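PDB 3EFY: Cif (Cell cycle inhibiting factor), which deamidates a glutamine side chain of host NEDD8 to glutamate, abolishing cullin-RING ubiquitin ligase activity and so blocking the host cell cycle. Local coordinates for residues 91-95 with 145-151; 123-128 with 150-154. Residue numbers count along the deposited sequence, not the author numbering.

Both contacts lie at the surface of this C-terminal, catalytic part of Cif, their centres about 18 Å from the chain centre and about 12 Å from each other, and they illustrate how one long loop can be pinned at successive points. The loop between helix 130-137 and strand 159-166 supplies both second segments; these share Asn150 and Ile151, of which only Ile151 touches both partner segments. In contact 1 the loop meets another loop, 91-95, mainly through backbone carbonyls taking hydrogen bonds, with a buried valine. In contact 2 it meets the capped C-terminus of helix 113-124, where an aromatic face, apolar packing of Ile151 and one longer hydrogen bond make a smaller contact, 286 Å² against 438 Å².

Contact 1: residues 91-95 with 145-151; sequences EGVTR and MLRKENI
Two consecutive carbonyls of 91-95 receive the hydrogen bonds: Arg147 N donates to Val93 O at 2.9 Å, and Asn150 ND2 to Gly92 O at 3.0 Å. The register sets Val93 beside Arg147 (CA to CA 4.6 Å), Thr94 beside Leu146 and Arg95 beside Met145. Leu146 CA adds a CA-H...O contact to Val93 O (3.3 Å), and Val93 CA another to Arg147 O (3.6 Å). A 3-10 turn at 148-150, closed by Asn150 N to Arg147 O at 3.0 Å, brings the Asn150 side chain (chi1 m) to Gly92 (phi/psi -117/-134). Water 1 bonds weakly to Glu91 O, Gly92 O and Arg147 NH1. Val93, chi1 t, is the buried centre: its CG2 lies 3.6 Å from Ile151 CG1, its CG1 4.4 Å from Leu146 CB. Thr94 CG2 touches Leu146 CD2 at 3.8 Å, while its hydroxyl bonds to Asp88. At the exposed edge, Met145 CG lies over one face of the Arg95 guanidinium, 3.5 Å from Arg95 NE; that group forms salt bridges with Asp138 and Asp140. This is loop-to-loop packing beside the catalytic site, with the Thr94 side chain about 5 Å from that of the active-site His66.

Contact 2: residues 123-128 with 150-154; sequences MSQNKT and NIQYQ
A surface contact between a helix terminus and a loop, this one sets the end of helix 113-124 and the turn after it against 150-154. Its largest share falls to Tyr153, whose side chain (chi1 t, chi2 71°) reaches across so that OH donates to Ser124 O at 3.3 Å, near the plane of the ring. Asn126 stands over a ring face: its CB lies 3.4 Å from the Tyr153 centroid, 7° off the normal, a CH-pi contact, while OD1 comes 3.3 Å from Tyr153 CB. That position follows from a Schellman motif, with Asn126 (phi/psi 57/35) as C-prime residue; Asn126 N bonds to Met123 O (3.0 Å) and Lys127 N to Cys122 O. The nearest CA pair is Asn126 and Tyr153, 6.5 Å apart. Two residues before Tyr153, Ile151 (chi1 m, chi2 t) puts CD1 3.3 Å from Thr128 CG2 and CG2 4.4 Å from Met123 SD. Backbone bonding of Gln152 with Ala63 ties this loop to the turn between strands 54-61 and 66-72.

Contact 1: residues 91-95 with 145-151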
loop_
_atom_site.group_PDB
_atom_site.type_symbol
_atom_site.label_atom_id
_atom_site.label_comp_id
_atom_site.label_asym_id
_atom_site.label_seq_id
_atom_site.Cartn_x
_atom_site.Cartn_y
_atom_site.Cartn_z
ATOM N N GLU A 91 12.301 14.992 -16.360
ATOM C CA GLU A 91 11.886 16.281 -16.940
ATOM C C GLU A 91 12.770 17.418 -16.478
ATOM O O GLU A 91 12.764 18.483 -17.116
ATOM C CB GLU A 91 10.422 16.540 -16.569
ATOM C CG GLU A 91 9.519 15.473 -17.049
ATOM C CD GLU A 91 8.141 15.477 -16.378
ATOM O OE1 GLU A 91 8.041 15.489 -15.099
ATOM O OE2 GLU A 91 7.163 15.420 -17.151
ATOM N N GLY A 92 13.570 17.193 -15.414
ATOM C CA GLY A 92 14.286 18.243 -14.708
ATOM C C GLY A 92 15.800 18.142 -14.741
ATOM O O GLY A 92 16.384 17.942 -15.796
ATOM N N VAL A 93 16.452 18.330 -13.583
ATOM C CA VAL A 93 17.926 18.302 -13.516
ATOM C C VAL A 93 18.488 16.927 -13.795
ATOM O O VAL A 93 19.452 16.740 -14.558
ATOM C CB VAL A 93 18.470 18.807 -12.140
ATOM C CG1 VAL A 93 19.985 18.694 -12.057
ATOM C CG2 VAL A 93 18.020 20.272 -11.875
ATOM N N THR A 94 17.905 15.919 -13.144
ATOM C CA THR A 94 18.359 14.558 -13.244
ATOM C C THR A 94 17.610 13.832 -14.357
ATOM O O THR A 94 16.482 14.186 -14.719
ATOM C CB THR A 94 18.115 13.882 -11.849
ATOM O OG1 THR A 94 16.863 14.381 -11.344
ATOM C CG2 THR A 94 19.194 14.238 -10.907
ATOM N N ARG A 95 18.222 12.797 -14.906
ATOM C CA ARG A 95 17.626 12.052 -15.986
ATOM C C ARG A 95 16.610 11.007 -15.553
ATOM O O ARG A 95 16.501 10.676 -14.339
ATOM C CB ARG A 95 18.730 11.409 -16.822
ATOM C CG ARG A 95 19.481 10.318 -16.125
ATOM C CD ARG A 95 20.390 9.588 -17.088
ATOM N NE ARG A 95 21.577 9.099 -16.436
ATOM C CZ ARG A 95 22.336 8.104 -16.871
ATOM N NH1 ARG A 95 22.058 7.483 -18.036
ATOM N NH2 ARG A 95 23.410 7.755 -16.171
ATOM N N MET A 145 25.170 13.714 -17.622
ATOM C CA MET A 145 23.740 13.447 -17.816
ATOM C C MET A 145 22.831 14.458 -17.138
ATOM O O MET A 145 21.609 14.410 -17.345
ATOM C CB MET A 145 23.366 12.040 -17.370
ATOM C CG MET A 145 24.026 10.902 -18.099
ATOM S SD MET A 145 23.374 10.942 -19.780
ATOM C CE MET A 145 24.793 11.619 -20.605
ATOM N N LEU A 146 23.380 15.350 -16.317
ATOM C CA LEU A 146 22.594 16.323 -15.603
ATOM C C LEU A 146 22.364 17.543 -16.439
ATOM O O LEU A 146 23.128 17.827 -17.375
ATOM C CB LEU A 146 23.282 16.762 -14.326
ATOM C CG LEU A 146 23.576 15.618 -13.366
ATOM C CD1 LEU A 146 24.298 16.240 -12.151
ATOM C CD2 LEU A 146 22.327 14.831 -12.908
ATOM N N ARG A 147 21.324 18.263 -16.096
ATOM C CA ARG A 147 21.007 19.541 -16.722
ATOM C C ARG A 147 20.908 20.637 -15.666
ATOM O O ARG A 147 19.836 20.880 -15.106
ATOM C CB ARG A 147 19.718 19.413 -17.512
ATOM C CG ARG A 147 19.876 18.530 -18.784
ATOM C CD ARG A 147 18.652 18.590 -19.636
ATOM N NE ARG A 147 18.831 17.820 -20.863
ATOM C CZ ARG A 147 17.871 17.639 -21.763
ATOM N NH1 ARG A 147 16.675 18.185 -21.603
ATOM N NH2 ARG A 147 18.119 16.908 -22.829
ATOM N N LYS A 148 22.024 21.316 -15.415
ATOM C CA LYS A 148 22.073 22.330 -14.381
ATOM C C LYS A 148 21.073 23.454 -14.600
ATOM O O LYS A 148 20.597 24.032 -13.631
ATOM C CB LYS A 148 23.475 22.894 -14.218
ATOM C CG LYS A 148 23.873 23.935 -15.233
ATOM C CD LYS A 148 25.160 24.648 -14.755
ATOM C CE LYS A 148 25.740 25.519 -15.852
ATOM N NZ LYS A 148 26.166 24.648 -17.002
ATOM N N GLU A 149 20.769 23.744 -15.884
ATOM C CA GLU A 149 19.733 24.694 -16.287
ATOM C C GLU A 149 18.374 24.514 -15.614
ATOM O O GLU A 149 17.590 25.458 -15.497
ATOM C CB GLU A 149 19.552 24.682 -17.854
ATOM C CG GLU A 149 19.133 23.349 -18.574
ATOM C CD GLU A 149 20.312 22.490 -19.066
ATOM O OE1 GLU A 149 21.377 22.544 -18.408
ATOM O OE2 GLU A 149 20.192 21.796 -20.162
ATOM N N ASN A 150 18.060 23.294 -15.207
ATOM C CA ASN A 150 16.766 23.020 -14.640
ATOM C C ASN A 150 16.693 23.130 -13.101
ATOM O O ASN A 150 15.622 22.940 -12.549
ATOM C CB ASN A 150 16.268 21.681 -15.128
ATOM C CG ASN A 150 16.064 21.685 -16.634
ATOM O OD1 ASN A 150 15.710 22.739 -17.198
ATOM N ND2 ASN A 150 16.300 20.556 -17.279
ATOM N N ILE A 151 17.778 23.513 -12.465
ATOM C CA ILE A 151 17.719 23.885 -11.041
ATOM C C ILE A 151 16.755 25.068 -10.871
ATOM O O ILE A 151 16.775 26.042 -11.670
ATOM C CB ILE A 151 19.112 24.167 -10.464
ATOM C CG1 ILE A 151 19.967 22.908 -10.509
ATOM C CG2 ILE A 151 19.007 24.699 -9.005
ATOM C CD1 ILE A 151 21.427 23.122 -10.351
HETATM O O HOH W 1 15.082 18.301 -18.809
#

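Contact 2: residues 123-128 with 150-154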
loop_
_atom_site.group_PDB
_atom_site.type_symbol
_atom_site.label_atom_id
_atom_site.label_comp_id
_atom_site.label_asym_id
_atom_site.label_seq_id
_atom_site.Cartn_x
_atom_site.Cartn_y
_atom_site.Cartn_z
ATOM N N MET A 123 22.683 23.030 -1.385
ATOM C CA MET A 123 21.590 23.422 -2.262
ATOM C C MET A 123 20.736 24.531 -1.650
ATOM O O MET A 123 20.275 25.436 -2.349
ATOM C CB MET A 123 20.746 22.192 -2.632
ATOM C CG MET A 123 19.603 22.400 -3.558
ATOM S SD MET A 123 20.201 22.838 -5.234
ATOM C CE MET A 123 21.701 21.923 -5.229
ATOM N N SER A 124 20.549 24.506 -0.336
ATOM C CA SER A 124 19.734 25.530 0.323
ATOM C C SER A 124 20.385 26.915 0.251
ATOM O O SER A 124 19.697 27.902 0.356
ATOM C CB SER A 124 19.439 25.171 1.786
ATOM O OG SER A 124 20.613 25.066 2.528
ATOM N N GLN A 125 21.689 26.953 0.037
ATOM C CA GLN A 125 22.461 28.186 -0.086
ATOM C C GLN A 125 22.807 28.499 -1.552
ATOM O O GLN A 125 23.675 29.345 -1.816
ATOM C CB GLN A 125 23.748 28.043 0.692
ATOM C CG GLN A 125 23.565 27.946 2.193
ATOM C CD GLN A 125 24.845 27.625 2.889
ATOM O OE1 GLN A 125 25.100 26.476 3.254
ATOM N NE2 GLN A 125 25.687 28.632 3.067
ATOM N N ASN A 126 22.150 27.805 -2.472
ATOM C CA ASN A 126 22.374 27.936 -3.918
ATOM C C ASN A 126 23.813 27.670 -4.345
ATOM O O ASN A 126 24.307 28.301 -5.283
ATOM C CB ASN A 126 21.910 29.319 -4.418
ATOM C CG ASN A 126 21.649 29.363 -5.942
ATOM O OD1 ASN A 126 21.250 28.360 -6.574
ATOM N ND2 ASN A 126 21.869 30.544 -6.535
ATOM N N LYS A 127 24.491 26.735 -3.685
ATOM C CA LYS A 127 25.839 26.384 -4.078
ATOM C C LYS A 127 25.768 25.038 -4.781
ATOM O O LYS A 127 26.021 24.000 -4.176
ATOM C CB LYS A 127 26.783 26.360 -2.878
ATOM C CG LYS A 127 26.703 27.615 -2.019
ATOM C CD LYS A 127 27.831 27.706 -0.988
ATOM C CE LYS A 127 27.440 28.517 0.253
ATOM N NZ LYS A 127 27.354 30.014 0.043
ATOM N N THR A 128 25.377 25.054 -6.057
ATOM C CA THR A 128 25.233 23.814 -6.811
ATOM C C THR A 128 26.604 23.182 -6.961
ATOM O O THR A 128 27.600 23.867 -7.161
ATOM C CB THR A 128 24.600 24.026 -8.203
ATOM O OG1 THR A 128 25.463 24.853 -8.984
ATOM C CG2 THR A 128 23.225 24.683 -8.092
ATOM N N ASN A 150 18.060 23.294 -15.207
ATOM C CA ASN A 150 16.766 23.020 -14.640
ATOM C C ASN A 150 16.693 23.130 -13.101
ATOM O O ASN A 150 15.622 22.940 -12.549
ATOM C CB ASN A 150 16.268 21.681 -15.128
ATOM C CG ASN A 150 16.064 21.685 -16.634
ATOM O OD1 ASN A 150 15.710 22.739 -17.198
ATOM N ND2 ASN A 150 16.300 20.556 -17.279
ATOM N N ILE A 151 17.778 23.513 -12.465
ATOM C CA ILE A 151 17.719 23.885 -11.041
ATOM C C ILE A 151 16.755 25.068 -10.871
ATOM O O ILE A 151 16.775 26.042 -11.670
ATOM C CB ILE A 151 19.112 24.167 -10.464
ATOM C CG1 ILE A 151 19.967 22.908 -10.509
ATOM C CG2 ILE A 151 19.007 24.699 -9.005
ATOM C CD1 ILE A 151 21.427 23.122 -10.351
ATOM N N GLN A 152 15.865 24.972 -9.890
ATOM C CA GLN A 152 14.883 26.013 -9.593
ATOM C C GLN A 152 15.125 26.524 -8.183
ATOM O O GLN A 152 14.275 26.362 -7.342
ATOM C CB GLN A 152 13.435 25.515 -9.634
ATOM C CG GLN A 152 13.095 24.374 -10.562
ATOM C CD GLN A 152 12.543 24.806 -11.910
ATOM O OE1 GLN A 152 12.954 24.283 -12.952
ATOM N NE2 GLN A 152 11.595 25.737 -11.899
ATOM N N TYR A 153 16.265 27.146 -7.935
ATOM C CA TYR A 153 16.518 27.739 -6.627
ATOM C C TYR A 153 15.538 28.891 -6.330
ATOM O O TYR A 153 15.323 29.782 -7.158
ATOM C CB TYR A 153 17.970 28.210 -6.511
ATOM C CG TYR A 153 18.299 28.841 -5.181
ATOM C CD1 TYR A 153 18.380 28.066 -4.022
ATOM C CD2 TYR A 153 18.519 30.215 -5.070
ATOM C CE1 TYR A 153 18.669 28.635 -2.794
ATOM C CE2 TYR A 153 18.827 30.798 -3.838
ATOM C CZ TYR A 153 18.894 30.006 -2.702
ATOM O OH TYR A 153 19.193 30.575 -1.478
ATOM N N GLN A 154 14.924 28.836 -5.148
ATOM C CA GLN A 154 14.135 29.949 -4.596
ATOM C C GLN A 154 14.860 30.475 -3.334
ATOM O O GLN A 154 15.698 29.773 -2.758
ATOM C CB GLN A 154 12.670 29.515 -4.345
ATOM C CG GLN A 154 12.425 28.032 -3.872
ATOM C CD GLN A 154 12.359 26.959 -5.027
ATOM O OE1 GLN A 154 11.822 27.229 -6.121
ATOM N NE2 GLN A 154 12.887 25.742 -4.763
#